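Local structure of Two-component insecticidal protein 16 kDa unit (5V3S) at residues L89-K94 / E119-I124. The protein is the 16 kDa unit of a two-component insecticidal toxin that kills corn rootworm and probably acts on membranes, as its aegerolysin relatives do. Sequence-based numbering, arbitrary orientation.
Sequences LYDGDK and ENYTVI
The Y121 ring meets D91 at its hydroxyl edge: D91 OD2 lies near the ring plane, 2.6 Å from Y121 OH and 3.4 Å from Y121 CE1. The two flat groups are nearly perpendicular, carboxylate and ring planes standing 83° apart. Y121 OH donates the hydrogen bond, and OD2 accepts it with its anti lone pair, the one directed away from OD1. On D91, CG is anti to the backbone N (chi1 176°), which carries the carboxylate to the ring edge. K94 comes alongside the hydroxyl near the ring plane, on the CE2 side, its CE 4.1 Å from Y121 OH; bends at chi2 and chi3 take NZ to 3.9 Å from N120 ND2, too far for a bond, N120 ND2 being hydrogen-bonded to D117. The D91 and Y121 CA atoms are 9.9 Å apart, so side chains alone bridge the two facing sheets of the aegerolysin beta-sandwich, at the type II' turn D91–K94 joining strands 83-91 and 94-103. OD2 also forms a salt bridge with K144, and OD1 a hydrogen bond with S29. Three partners thus grip one buried carboxylate, and the positive charge of K144 would be expected to favour its ionised form.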
loop_
_atom_site.group_PDB
_atom_site.type_symbol
_atom_site.label_atom_id
_atom_site.label_comp_id
_atom_site.label_asym_id
_atom_site.label_seq_id
_atom_site.Cartn_x
_atom_site.Cartn_y
_atom_site.Cartn_z
ATOM N N LEU A 89 6.827 -3.868 -4.065
ATOM C CA LEU A 89 6.193 -4.890 -4.950
ATOM C C LEU A 89 7.233 -5.293 -5.935
ATOM O O LEU A 89 7.929 -4.459 -6.501
ATOM C CB LEU A 89 5.077 -4.339 -5.760
ATOM C CG LEU A 89 4.214 -5.300 -6.549
ATOM C CD1 LEU A 89 3.337 -6.136 -5.697
ATOM C CD2 LEU A 89 3.378 -4.546 -7.538
ATOM N N TYR A 90 7.260 -6.572 -6.206
ATOM C CA TYR A 90 8.240 -7.162 -7.114
ATOM C C TYR A 90 7.510 -7.895 -8.266
ATOM O O TYR A 90 6.338 -8.291 -8.146
ATOM C CB TYR A 90 9.066 -8.199 -6.374
ATOM C CG TYR A 90 9.894 -7.624 -5.301
ATOM C CD1 TYR A 90 9.318 -7.285 -4.080
ATOM C CD2 TYR A 90 11.226 -7.399 -5.482
ATOM C CE1 TYR A 90 10.074 -6.661 -3.077
ATOM C CE2 TYR A 90 11.979 -6.782 -4.486
ATOM C CZ TYR A 90 11.373 -6.433 -3.283
ATOM O OH TYR A 90 12.212 -5.869 -2.303
ATOM N N ASP A 91 8.236 -8.093 -9.357
ATOM C CA ASP A 91 7.782 -8.944 -10.501
ATOM C C ASP A 91 8.946 -9.947 -10.626
ATOM O O ASP A 91 10.029 -9.569 -11.110
ATOM C CB ASP A 91 7.658 -8.124 -11.779
ATOM C CG ASP A 91 7.267 -9.047 -13.032
ATOM O OD1 ASP A 91 6.849 -10.144 -12.764
ATOM O OD2 ASP A 91 7.278 -8.606 -14.186
ATOM N N GLY A 92 8.787 -11.138 -10.045
ATOM C CA GLY A 92 9.913 -12.068 -9.932
ATOM C C GLY A 92 10.970 -11.477 -9.002
ATOM O O GLY A 92 10.665 -11.023 -7.876
ATOM N N ASP A 93 12.189 -11.394 -9.484
ATOM C CA ASP A 93 13.283 -10.804 -8.699
ATOM C C ASP A 93 13.491 -9.284 -8.989
ATOM O O ASP A 93 14.376 -8.682 -8.449
ATOM C CB ASP A 93 14.587 -11.538 -8.980
ATOM C CG ASP A 93 14.628 -12.895 -8.374
ATOM O OD1 ASP A 93 14.337 -13.058 -7.119
ATOM O OD2 ASP A 93 14.967 -13.814 -9.173
ATOM N N LYS A 94 12.587 -8.674 -9.729
ATOM C CA LYS A 94 12.711 -7.295 -10.168
ATOM C C LYS A 94 11.868 -6.418 -9.207
ATOM O O LYS A 94 10.663 -6.633 -9.039
ATOM C CB LYS A 94 12.203 -7.108 -11.576
ATOM C CG LYS A 94 12.887 -7.986 -12.626
ATOM C CD LYS A 94 13.669 -7.121 -13.603
ATOM C CE LYS A 94 12.827 -6.666 -14.796
ATOM N NZ LYS A 94 13.683 -6.338 -16.001
ATOM N N GLU A 119 10.665 1.947 -17.180
ATOM C CA GLU A 119 10.834 1.525 -18.555
ATOM C C GLU A 119 9.924 0.348 -18.846
ATOM O O GLU A 119 9.322 0.329 -19.892
ATOM C CB GLU A 119 12.288 1.114 -18.841
ATOM C CG GLU A 119 13.260 2.274 -19.051
ATOM C CD GLU A 119 14.424 1.911 -19.998
ATOM O OE1 GLU A 119 14.426 0.811 -20.627
ATOM O OE2 GLU A 119 15.339 2.746 -20.149
ATOM N N ASN A 120 9.792 -0.591 -17.924
ATOM C CA ASN A 120 9.090 -1.878 -18.181
ATOM C C ASN A 120 7.655 -1.934 -17.601
ATOM O O ASN A 120 6.906 -2.783 -17.950
ATOM C CB ASN A 120 9.975 -3.004 -17.671
ATOM C CG ASN A 120 11.234 -3.150 -18.520
ATOM O OD1 ASN A 120 11.135 -3.249 -19.748
ATOM N ND2 ASN A 120 12.399 -3.165 -17.884
ATOM N N TYR A 121 7.308 -0.977 -16.727
ATOM C CA TYR A 121 6.053 -0.940 -15.999
ATOM C C TYR A 121 5.436 0.483 -15.986
ATOM O O TYR A 121 6.145 1.482 -15.991
ATOM C CB TYR A 121 6.254 -1.422 -14.586
ATOM C CG TYR A 121 6.892 -2.784 -14.519
ATOM C CD1 TYR A 121 6.123 -3.941 -14.477
ATOM C CD2 TYR A 121 8.250 -2.892 -14.434
ATOM C CE1 TYR A 121 6.713 -5.208 -14.330
ATOM C CE2 TYR A 121 8.846 -4.109 -14.386
ATOM C CZ TYR A 121 8.091 -5.240 -14.366
ATOM O OH TYR A 121 8.738 -6.438 -14.313
ATOM N N THR A 122 4.158 0.541 -16.177
ATOM C CA THR A 122 3.393 1.717 -15.903
ATOM C C THR A 122 2.792 1.566 -14.510
ATOM O O THR A 122 1.991 0.722 -14.221
ATOM C CB THR A 122 2.337 2.005 -16.965
ATOM O OG1 THR A 122 2.972 2.016 -18.258
ATOM C CG2 THR A 122 1.722 3.394 -16.737
ATOM N N VAL A 123 3.199 2.481 -13.639
ATOM C CA VAL A 123 2.716 2.441 -12.292
ATOM C C VAL A 123 2.063 3.766 -11.939
ATOM O O VAL A 123 2.743 4.784 -11.980
ATOM C CB VAL A 123 3.849 2.136 -11.334
ATOM C CG1 VAL A 123 3.346 2.047 -9.936
ATOM C CG2 VAL A 123 4.471 0.814 -11.600
ATOM N N ILE A 124 0.792 3.733 -11.593
ATOM C CA ILE A 124 -0.039 4.956 -11.305
ATOM C C ILE A 124 -0.773 4.894 -9.960
ATOM O O ILE A 124 -1.539 3.935 -9.730
ATOM C CB ILE A 124 -1.031 5.279 -12.408
ATOM C CG1 ILE A 124 -0.377 5.405 -13.809
ATOM C CG2 ILE A 124 -1.781 6.604 -12.021
ATOM C CD1 ILE A 124 0.402 6.664 -14.049
#